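PDB 2PAJ: putative cytosine/guanine deaminase from Unidentified, which acts as an isoxanthopterin deaminase, a zinc enzyme that probably hydrolyses 2-amino-4-hydroxypteridines to 2,4-dihydroxypteridines with release of ammonium. Local coordinates for residues H77-S82 with I121-L126; R114-A119 with S150-E155; C131-D136 with R163-R168; C307-G312 with M346-H351. All blocks are in the same frame, centred on the assembly; numbering follows the deposited sequence.

Interaction 1: residues H77-S82 with I121-L126. With ZN (zinc ion), chain B.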
# COMPACT_ATOMS: atom_id res chain seq x y z
N HIS A 77 -2.06 -4.79 -2.85
CA HIS A 77 -3.52 -4.77 -2.76
C HIS A 77 -4.18 -5.33 -4.03
O HIS A 77 -3.51 -5.61 -5.02
CB HIS A 77 -3.98 -3.32 -2.60
CG HIS A 77 -5.27 -3.16 -1.85
ND1 HIS A 77 -6.28 -4.09 -1.89
CD2 HIS A 77 -5.72 -2.15 -1.07
CE1 HIS A 77 -7.30 -3.66 -1.17
NE2 HIS A 77 -6.99 -2.48 -0.66
N HIS A 78 -5.50 -5.49 -3.98
CA HIS A 78 -6.31 -5.96 -5.11
C HIS A 78 -7.67 -5.30 -4.94
O HIS A 78 -8.67 -5.97 -4.70
CB HIS A 78 -6.47 -7.48 -5.08
CG HIS A 78 -5.19 -8.24 -5.14
ND1 HIS A 78 -4.25 -8.05 -6.13
CD2 HIS A 78 -4.68 -9.20 -4.33
CE1 HIS A 78 -3.22 -8.84 -5.93
NE2 HIS A 78 -3.45 -9.56 -4.84
N LEU A 79 -7.71 -3.97 -5.09
CA LEU A 79 -8.93 -3.19 -4.90
C LEU A 79 -10.24 -3.65 -5.53
O LEU A 79 -11.31 -3.30 -5.02
CB LEU A 79 -8.70 -1.72 -5.32
CG LEU A 79 -8.17 -0.64 -4.35
CD1 LEU A 79 -8.74 -0.86 -2.95
CD2 LEU A 79 -6.67 -0.67 -4.30
N PHE A 80 -10.21 -4.41 -6.61
CA PHE A 80 -11.48 -4.82 -7.20
C PHE A 80 -12.18 -5.78 -6.25
O PHE A 80 -13.42 -5.81 -6.19
CB PHE A 80 -11.27 -5.45 -8.59
CG PHE A 80 -10.79 -6.88 -8.57
CD1 PHE A 80 -11.71 -7.93 -8.59
CD2 PHE A 80 -9.44 -7.17 -8.62
CE1 PHE A 80 -11.29 -9.24 -8.67
CE2 PHE A 80 -9.00 -8.49 -8.70
CZ PHE A 80 -9.93 -9.53 -8.72
N GLN A 81 -11.38 -6.51 -5.49
CA GLN A 81 -11.87 -7.48 -4.51
C GLN A 81 -12.67 -6.85 -3.38
O GLN A 81 -13.28 -7.55 -2.59
CB GLN A 81 -10.69 -8.27 -3.96
CG GLN A 81 -10.31 -9.43 -4.83
CD GLN A 81 -8.90 -9.90 -4.60
OE1 GLN A 81 -8.45 -10.06 -3.47
NE2 GLN A 81 -8.18 -10.13 -5.70
N SER A 82 -12.66 -5.53 -3.30
CA SER A 82 -13.39 -4.83 -2.26
C SER A 82 -14.89 -5.04 -2.36
O SER A 82 -15.65 -4.62 -1.48
CB SER A 82 -13.05 -3.34 -2.30
OG SER A 82 -11.70 -3.14 -1.93
N ILE A 121 -14.41 2.16 -2.39
CA ILE A 121 -14.57 1.53 -1.09
C ILE A 121 -13.24 1.20 -0.42
O ILE A 121 -12.93 1.72 0.65
CB ILE A 121 -15.38 0.23 -1.20
CG1 ILE A 121 -16.85 0.55 -1.51
CG2 ILE A 121 -15.27 -0.55 0.09
CD1 ILE A 121 -17.68 -0.65 -2.01
N GLY A 122 -12.44 0.35 -1.04
CA GLY A 122 -11.17 -0.03 -0.45
C GLY A 122 -10.22 1.12 -0.21
O GLY A 122 -9.42 1.11 0.72
N LEU A 123 -10.31 2.13 -1.07
CA LEU A 123 -9.47 3.31 -0.97
C LEU A 123 -9.92 4.12 0.24
O LEU A 123 -9.10 4.60 1.02
CB LEU A 123 -9.61 4.13 -2.26
CG LEU A 123 -8.38 4.63 -3.03
CD1 LEU A 123 -7.35 3.52 -3.18
CD2 LEU A 123 -8.85 5.15 -4.38
N ILE A 124 -11.23 4.27 0.40
CA ILE A 124 -11.79 5.01 1.51
C ILE A 124 -11.45 4.36 2.86
O ILE A 124 -11.05 5.05 3.80
CB ILE A 124 -13.34 5.10 1.44
CG1 ILE A 124 -13.79 5.83 0.17
CG2 ILE A 124 -13.85 5.83 2.65
CD1 ILE A 124 -13.38 7.28 0.10
N GLU A 125 -11.62 3.05 2.96
CA GLU A 125 -11.34 2.42 4.24
C GLU A 125 -9.86 2.42 4.53
O GLU A 125 -9.44 2.30 5.68
CB GLU A 125 -11.95 1.01 4.32
CG GLU A 125 -11.71 0.06 3.17
CD GLU A 125 -12.44 -1.28 3.37
OE1 GLU A 125 -12.23 -1.91 4.43
OE2 GLU A 125 -13.20 -1.73 2.47
N LEU A 126 -9.06 2.61 3.49
CA LEU A 126 -7.62 2.65 3.64
C LEU A 126 -7.19 4.03 4.12
O LEU A 126 -6.26 4.17 4.90
CB LEU A 126 -6.97 2.33 2.30
CG LEU A 126 -5.66 1.56 2.21
CD1 LEU A 126 -5.54 0.53 3.30
CD2 LEU A 126 -5.61 0.91 0.85
ZN ZN B . -2.23 -10.54 -3.52
O HOH W 1 -8.71 -1.37 1.26
O HOH W 2 -10.86 -2.88 0.76

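Interaction 2: residues R114-A119 with S150-E155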
# COMPACT_ATOMS: atom_id res chain seq x y z
N ARG A 114 -19.11 -0.67 -11.39
CA ARG A 114 -18.63 -1.58 -10.37
C ARG A 114 -17.16 -1.46 -10.01
O ARG A 114 -16.82 -1.29 -8.83
CB ARG A 114 -18.98 -3.02 -10.75
CG ARG A 114 -20.48 -3.27 -10.65
CD ARG A 114 -20.88 -4.65 -11.12
NE ARG A 114 -22.32 -4.87 -10.96
CZ ARG A 114 -22.98 -5.91 -11.44
NH1 ARG A 114 -22.35 -6.85 -12.13
NH2 ARG A 114 -24.29 -6.02 -11.23
N PHE A 115 -16.28 -1.54 -11.00
CA PHE A 115 -14.85 -1.44 -10.74
C PHE A 115 -14.58 -0.18 -9.94
O PHE A 115 -13.83 -0.18 -8.97
CB PHE A 115 -14.06 -1.38 -12.04
CG PHE A 115 -12.57 -1.45 -11.85
CD1 PHE A 115 -11.95 -2.66 -11.61
CD2 PHE A 115 -11.80 -0.30 -11.90
CE1 PHE A 115 -10.59 -2.74 -11.41
CE2 PHE A 115 -10.43 -0.36 -11.70
CZ PHE A 115 -9.82 -1.59 -11.46
N ARG A 116 -15.22 0.90 -10.36
CA ARG A 116 -15.07 2.20 -9.72
C ARG A 116 -15.50 2.21 -8.25
O ARG A 116 -14.87 2.86 -7.41
CB ARG A 116 -15.88 3.22 -10.51
CG ARG A 116 -15.63 4.65 -10.14
CD ARG A 116 -15.65 5.47 -11.41
NE ARG A 116 -14.55 6.41 -11.45
CZ ARG A 116 -14.05 6.90 -12.57
NH1 ARG A 116 -14.55 6.52 -13.75
NH2 ARG A 116 -13.04 7.77 -12.52
N LEU A 117 -16.58 1.49 -7.96
CA LEU A 117 -17.11 1.39 -6.61
C LEU A 117 -16.17 0.62 -5.70
O LEU A 117 -15.87 1.06 -4.59
CB LEU A 117 -18.47 0.70 -6.64
CG LEU A 117 -19.22 0.67 -5.31
CD1 LEU A 117 -19.71 2.07 -4.93
CD2 LEU A 117 -20.39 -0.29 -5.43
N ALA A 118 -15.71 -0.54 -6.16
CA ALA A 118 -14.80 -1.37 -5.38
C ALA A 118 -13.54 -0.61 -5.00
O ALA A 118 -13.06 -0.69 -3.87
CB ALA A 118 -14.43 -2.61 -6.18
N ALA A 119 -13.01 0.14 -5.97
CA ALA A 119 -11.81 0.92 -5.77
C ALA A 119 -12.07 2.01 -4.76
O ALA A 119 -11.27 2.21 -3.85
CB ALA A 119 -11.37 1.54 -7.09
N SER A 150 -6.93 1.38 -15.20
CA SER A 150 -5.90 2.28 -14.76
C SER A 150 -6.41 3.70 -14.61
O SER A 150 -6.16 4.35 -13.59
CB SER A 150 -4.75 2.21 -15.75
OG SER A 150 -4.34 0.87 -15.92
N ALA A 151 -7.14 4.19 -15.61
CA ALA A 151 -7.68 5.55 -15.56
C ALA A 151 -8.50 5.73 -14.29
O ALA A 151 -8.27 6.64 -13.51
CB ALA A 151 -8.55 5.80 -16.77
N ILE A 152 -9.46 4.84 -14.12
CA ILE A 152 -10.35 4.88 -12.97
C ILE A 152 -9.61 4.88 -11.62
O ILE A 152 -9.93 5.68 -10.73
CB ILE A 152 -11.33 3.69 -13.02
CG1 ILE A 152 -12.20 3.79 -14.29
CG2 ILE A 152 -12.17 3.65 -11.77
CD1 ILE A 152 -12.94 2.52 -14.63
N LEU A 153 -8.62 4.00 -11.49
CA LEU A 153 -7.86 3.91 -10.25
C LEU A 153 -7.16 5.22 -9.90
O LEU A 153 -7.22 5.66 -8.74
CB LEU A 153 -6.85 2.77 -10.33
CG LEU A 153 -7.39 1.34 -10.20
CD1 LEU A 153 -6.26 0.32 -10.22
CD2 LEU A 153 -8.16 1.22 -8.91
N PHE A 154 -6.50 5.85 -10.87
CA PHE A 154 -5.81 7.12 -10.62
C PHE A 154 -6.82 8.24 -10.33
O PHE A 154 -6.57 9.14 -9.54
CB PHE A 154 -4.95 7.52 -11.83
CG PHE A 154 -3.60 6.85 -11.86
CD1 PHE A 154 -2.63 7.16 -10.92
CD2 PHE A 154 -3.31 5.91 -12.84
CE1 PHE A 154 -1.37 6.53 -10.96
CE2 PHE A 154 -2.07 5.28 -12.90
CZ PHE A 154 -1.09 5.59 -11.96
N GLU A 155 -7.98 8.17 -10.97
CA GLU A 155 -9.00 9.17 -10.78
C GLU A 155 -9.49 9.14 -9.34
O GLU A 155 -9.52 10.16 -8.65
CB GLU A 155 -10.18 8.93 -11.73
CG GLU A 155 -9.82 9.19 -13.19
CD GLU A 155 -10.94 8.84 -14.15
OE1 GLU A 155 -11.99 9.52 -14.11
OE2 GLU A 155 -10.78 7.88 -14.93

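Interaction 3: residues C131-D136 with R163-R168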
# COMPACT_ATOMS: atom_id res chain seq x y z
N CYS A 131 -3.64 5.57 6.10
CA CYS A 131 -2.81 5.30 4.94
C CYS A 131 -2.93 6.42 3.90
O CYS A 131 -4.04 6.81 3.52
CB CYS A 131 -3.22 3.96 4.33
SG CYS A 131 -2.37 3.51 2.81
N ALA A 132 -1.79 6.95 3.45
CA ALA A 132 -1.79 8.03 2.46
C ALA A 132 -1.24 7.59 1.09
O ALA A 132 -1.53 8.21 0.06
CB ALA A 132 -1.01 9.21 3.00
N THR A 133 -0.44 6.53 1.09
CA THR A 133 0.15 5.98 -0.13
C THR A 133 -0.36 4.56 -0.30
O THR A 133 -0.07 3.69 0.51
CB THR A 133 1.69 5.93 -0.06
OG1 THR A 133 2.19 7.16 0.49
CG2 THR A 133 2.26 5.74 -1.44
N VAL A 134 -1.12 4.34 -1.36
CA VAL A 134 -1.67 3.03 -1.64
C VAL A 134 -1.09 2.46 -2.93
O VAL A 134 -0.84 3.19 -3.88
CB VAL A 134 -3.20 3.11 -1.79
CG1 VAL A 134 -3.79 1.71 -1.88
CG2 VAL A 134 -3.81 3.91 -0.65
N ALA A 135 -0.85 1.16 -2.93
CA ALA A 135 -0.31 0.48 -4.10
C ALA A 135 -1.28 -0.65 -4.40
O ALA A 135 -1.54 -1.50 -3.54
CB ALA A 135 1.09 -0.07 -3.81
N ASP A 136 -1.85 -0.64 -5.60
CA ASP A 136 -2.78 -1.69 -5.97
C ASP A 136 -2.20 -2.59 -7.07
O ASP A 136 -1.68 -2.10 -8.07
CB ASP A 136 -4.11 -1.10 -6.44
CG ASP A 136 -5.10 -2.18 -6.86
OD1 ASP A 136 -5.42 -3.07 -6.04
OD2 ASP A 136 -5.55 -2.16 -8.03
N ARG A 163 -1.65 9.42 -2.69
CA ARG A 163 -0.61 9.09 -3.66
C ARG A 163 -0.98 7.69 -4.09
O ARG A 163 -1.29 6.85 -3.24
CB ARG A 163 0.77 9.01 -3.02
CG ARG A 163 1.30 10.24 -2.34
CD ARG A 163 2.65 9.89 -1.72
NE ARG A 163 3.20 10.98 -0.94
CZ ARG A 163 3.73 12.07 -1.47
NH1 ARG A 163 3.76 12.20 -2.79
NH2 ARG A 163 4.19 13.04 -0.69
N PHE A 164 -0.94 7.42 -5.39
CA PHE A 164 -1.28 6.09 -5.88
C PHE A 164 -0.15 5.46 -6.66
O PHE A 164 0.56 6.12 -7.40
CB PHE A 164 -2.53 6.17 -6.76
CG PHE A 164 -3.09 4.83 -7.12
CD1 PHE A 164 -3.63 4.00 -6.15
CD2 PHE A 164 -3.05 4.39 -8.44
CE1 PHE A 164 -4.14 2.74 -6.47
CE2 PHE A 164 -3.55 3.14 -8.79
CZ PHE A 164 -4.10 2.30 -7.80
N VAL A 165 0.03 4.16 -6.46
CA VAL A 165 1.07 3.42 -7.16
C VAL A 165 0.40 2.28 -7.92
O VAL A 165 -0.11 1.34 -7.32
CB VAL A 165 2.10 2.83 -6.16
CG1 VAL A 165 3.14 2.01 -6.90
CG2 VAL A 165 2.77 3.93 -5.39
N LEU A 166 0.39 2.37 -9.24
CA LEU A 166 -0.23 1.34 -10.06
C LEU A 166 0.70 0.16 -10.33
O LEU A 166 1.79 0.32 -10.88
CB LEU A 166 -0.69 1.92 -11.39
CG LEU A 166 -1.32 0.93 -12.37
CD1 LEU A 166 -2.51 0.23 -11.72
CD2 LEU A 166 -1.73 1.65 -13.64
N LEU A 167 0.26 -1.03 -9.93
CA LEU A 167 1.04 -2.25 -10.13
C LEU A 167 0.32 -3.01 -11.25
O LEU A 167 -0.43 -3.95 -11.00
CB LEU A 167 1.06 -3.08 -8.84
CG LEU A 167 1.38 -2.38 -7.51
CD1 LEU A 167 1.39 -3.41 -6.40
CD2 LEU A 167 2.71 -1.68 -7.61
N ARG A 168 0.57 -2.59 -12.48
CA ARG A 168 -0.04 -3.16 -13.68
C ARG A 168 0.22 -4.65 -13.79
O ARG A 168 1.31 -5.07 -14.17
CB ARG A 168 0.49 -2.42 -14.91
CG ARG A 168 -0.48 -2.28 -16.08
CD ARG A 168 -0.77 -3.61 -16.76
NE ARG A 168 -1.56 -3.43 -17.98
CZ ARG A 168 -1.97 -4.43 -18.76
NH1 ARG A 168 -1.68 -5.68 -18.44
NH2 ARG A 168 -2.69 -4.18 -19.84

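Interaction 4: residues C307-G312 with M346-H351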
# COMPACT_ATOMS: atom_id res chain seq x y z
N CYS A 307 2.00 -9.56 4.13
CA CYS A 307 0.55 -9.51 4.32
C CYS A 307 0.06 -10.63 5.25
O CYS A 307 -0.42 -11.66 4.77
CB CYS A 307 -0.18 -9.61 2.96
SG CYS A 307 0.29 -8.35 1.74
N PRO A 308 0.16 -10.43 6.57
CA PRO A 308 -0.26 -11.41 7.57
C PRO A 308 -1.72 -11.89 7.54
O PRO A 308 -1.96 -13.09 7.42
CB PRO A 308 0.14 -10.74 8.89
CG PRO A 308 0.08 -9.29 8.57
CD PRO A 308 0.71 -9.23 7.22
N GLN A 309 -2.68 -10.98 7.66
CA GLN A 309 -4.10 -11.37 7.65
C GLN A 309 -4.50 -12.18 6.42
O GLN A 309 -5.34 -13.07 6.49
CB GLN A 309 -4.99 -10.13 7.73
CG GLN A 309 -4.93 -9.42 9.05
CD GLN A 309 -5.74 -8.15 9.06
OE1 GLN A 309 -5.45 -7.21 8.32
NE2 GLN A 309 -6.77 -8.10 9.90
N SER A 310 -3.90 -11.86 5.28
CA SER A 310 -4.19 -12.56 4.05
C SER A 310 -3.42 -13.88 4.02
O SER A 310 -3.99 -14.93 3.73
CB SER A 310 -3.79 -11.69 2.87
OG SER A 310 -4.36 -12.17 1.66
N ASN A 311 -2.13 -13.82 4.33
CA ASN A 311 -1.29 -15.01 4.34
C ASN A 311 -1.78 -16.08 5.31
O ASN A 311 -1.33 -17.23 5.25
CB ASN A 311 0.17 -14.64 4.66
CG ASN A 311 0.83 -13.84 3.55
OD1 ASN A 311 0.43 -13.90 2.39
ND2 ASN A 311 1.87 -13.09 3.91
N GLY A 312 -2.69 -15.71 6.20
CA GLY A 312 -3.22 -16.69 7.13
C GLY A 312 -4.12 -17.65 6.39
O GLY A 312 -4.07 -18.87 6.60
N MET A 346 -4.72 -0.67 6.89
CA MET A 346 -3.38 -0.75 7.44
C MET A 346 -3.29 -0.88 8.95
O MET A 346 -2.27 -1.33 9.46
CB MET A 346 -2.54 0.44 6.95
CG MET A 346 -1.94 0.26 5.55
SD MET A 346 -0.87 -1.21 5.35
CE MET A 346 0.54 -0.73 6.25
N ILE A 347 -4.34 -0.53 9.67
CA ILE A 347 -4.28 -0.67 11.12
C ILE A 347 -4.49 -2.13 11.54
O ILE A 347 -3.73 -2.66 12.35
CB ILE A 347 -5.28 0.29 11.79
CG1 ILE A 347 -4.60 1.66 11.92
CG2 ILE A 347 -5.71 -0.22 13.14
CD1 ILE A 347 -5.54 2.80 12.11
N SER A 348 -5.50 -2.78 10.96
CA SER A 348 -5.75 -4.18 11.26
C SER A 348 -4.51 -4.99 10.91
O SER A 348 -4.12 -5.90 11.64
CB SER A 348 -6.92 -4.70 10.44
OG SER A 348 -8.09 -3.93 10.67
N GLU A 349 -3.90 -4.64 9.78
CA GLU A 349 -2.71 -5.31 9.27
C GLU A 349 -1.49 -5.13 10.15
O GLU A 349 -0.77 -6.08 10.45
CB GLU A 349 -2.39 -4.82 7.85
CG GLU A 349 -3.02 -5.65 6.75
CD GLU A 349 -2.43 -7.05 6.68
OE1 GLU A 349 -1.19 -7.18 6.74
OE2 GLU A 349 -3.18 -8.03 6.54
N VAL A 350 -1.27 -3.89 10.56
CA VAL A 350 -0.14 -3.57 11.42
C VAL A 350 -0.30 -4.25 12.79
O VAL A 350 0.67 -4.68 13.41
CB VAL A 350 -0.04 -2.03 11.53
CG1 VAL A 350 0.56 -1.61 12.84
CG2 VAL A 350 0.79 -1.51 10.37
N HIS A 351 -1.55 -4.37 13.24
CA HIS A 351 -1.84 -5.00 14.51
C HIS A 351 -1.49 -6.49 14.47
O HIS A 351 -0.92 -7.04 15.41
CB HIS A 351 -3.31 -4.84 14.83
CG HIS A 351 -3.68 -5.30 16.20
ND1 HIS A 351 -4.90 -5.87 16.49
CD2 HIS A 351 -3.01 -5.24 17.37
CE1 HIS A 351 -4.97 -6.13 17.78
NE2 HIS A 351 -3.83 -5.75 18.34

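Interaction 1: residues H77-S82 with I121-L126
His77 and Leu126 reach toward each other and meet tip to tip. Leu126 CD2 comes to the edge of the imidazole, near its plane, 3.6 Å from His77 CD2. CG of His77 is anti to the backbone N (chi1 -151°), on the side of helix 112-127. Leu79 CD1 lies over one face of the His77 ring, offset toward the rim. Leu79 CD1 also packs on the backbone of Gly122, 3.6 Å from Gly122 CA. Ser82 OG comes up to Gly122 CA as well, at 3.5 Å. The lack of a side chain at Gly122 lets the loop sit directly against the helix. The polar links across the contact run through water. Water 1, in the plane of the His77 ring, is 2.8 Å from His77 NE2 and donates to Gly122 O. Water 2 lies 2.8 Å from Ser82 OG and donates a weak bond to Glu125 OE2, which also forms a salt bridge with Lys85. Within the loop, His78 N donates to His77 ND1, tilted 17° out of the ring plane. Gly337 N also bonds to His77 ND1. His78 turns the other way and binds the zinc ion through NE2 at 2.0 Å, together with His76, His248 and Asp336. The loop follows strand 67-73. Helix 112-127 packs on helix 464-483, where Ile121 and Ile124 touch Leu467, while Leu126 rests on Cys131 and Val134 of strand 131-136.

Interaction 2: residues R114-A119 with S150-E155
Phe115, Ile152 and Leu153 form the apolar centre, with Ala119 beside them. The Phe115 ring turns its edge to the other helix. Leu153 CG lies near the ring plane, 3.8 Å from Phe115 CE2, and the two side chains cross at about a right angle. Ile152 CG2 stands in the same plane, 4.0 Å from Phe115 CD2. Phe115 CG is anti to the backbone N (chi1 -173°), which directs CG toward helix 149-159. Leu153 CD2 also reaches Ala119 CB, at 3.7 Å. The two helices run in the same general direction, 35° apart, and the axes of the two segments come within 9.8 Å. They are consecutive outer helices of the amidohydrolase TIM barrel, following strands 67-73 and 131-136. Leu153 also leans on Phe164 and Leu166 of strand 163-168. Further out, Arg116 passes over Ile152. Bends at chi2 and chi3 carry its chain across the isoleucine. One face of its guanidinium lies on the isoleucine branches, with Ile152 CG1 3.6 Å from Arg116 NH1. At the polar edge its NH2 forms a salt bridge with Glu155 OE1. That bond is weak, and the placing of NH2 is doubtful. The guanidinium and carboxylate planes are 79° apart. Arg116 NE makes a second salt bridge, to Glu156, one residue further along the helix.

Interaction 3: residues C131-D136 with R163-R168
Asp136 and Arg163 lose the most surface here, at opposite ends of two parallel strands, and Thr133 comes next. Asp136 has its CB 3.7 Å from Phe164 CZ, at an oblique angle to the ring. Asp136 OD1 accepts a hydrogen bond from Leu79 N, outside the strand pair, in the loop that carries zinc ligands His76 and His78. The backbone of Asp136 is gripped on both sides of its CA: its N donates to Val165 O (3.1 Å), and its O accepts Leu167 N (2.9 Å). At the other end, Arg163 N donates to Ala132 O (3.0 Å). Arg163 O accepts Val134 N at 3.1 Å, with an N-H...O angle of 167°. The Arg163 side chain is extended from CG to NE and crosses Thr133 obliquely, with CD 3.5 Å from Thr133 OG1. Its guanidinium forms a salt bridge with Asp413 and bonds to Ala211 O. Between the two ends, Val165 N donates to Val134 O. Thr133, Ala135, Arg163 and Val165 share one side of the sheet, where Ala135 CB packs on Val165 CB at 3.9 Å. Val134, Asp136, Phe164 and Leu166 share the other side, which meets helix 149-159 through Leu153, Ala157 and Ser150. The two strands and that helix make a beta-alpha-beta unit, with the helix outside. Such units build the TIM barrel of the amidohydrolases, with the metal site at the C-terminal ends of the strands.

Interaction 4: residues C307-G312 with M346-H351
The carboxylate of Glu349 and the side-chain amide of Gln309 meet obliquely, their planes 51° apart. Ser348 CB packs against the end of that amide. On the carboxylate, the OE1 branch lies by Cys307, with Glu349 OE1 3.8 Å from Cys307 CA; its closeness to the Pro308 ring is doubtful. The OE2 branch faces Gln309. Glu349 reaches this place through a bend at chi2, which brings CD round toward the start of the short helix. There OE2 accepts one weak bond from Gln309 N, 3.2 Å long with an N-H...O angle of 131°. The two helices cross at 72°, and the axes of the two segments come within 9.7 Å. Cys307 holds the N-cap position of the helix that begins at Pro308. Further along, Ser310 bonds through OG to Ser340 and to the zinc ligand Asp336. The helix is thus tied to the metal site on one side and meets Glu349 on another. The weak bond from Gln309 N, at the first turn of the helix, may favour the charged form of Glu349.

All four contacts lie within the amidohydrolase TIM barrel. Interactions 1, 2 and 3 cluster, their centres 10 to 12 Å apart. Interactions 1 and 2 share helix 112-127, and their segments alternate along the chain. Interactions 2 and 3 also cross: strand 131-136, helix 149-159 and strand 163-168 follow one another. Leu153 touches Asp136 there. Interaction 4 comes later in the chain. It touches interactions 1 and 3 through Met346, while its centre is about 23 Å from that of interaction 2. Segments 77-82 and 307-312 approach the zinc site from different parts of the barrel, so early and late elements converge on one metal centre.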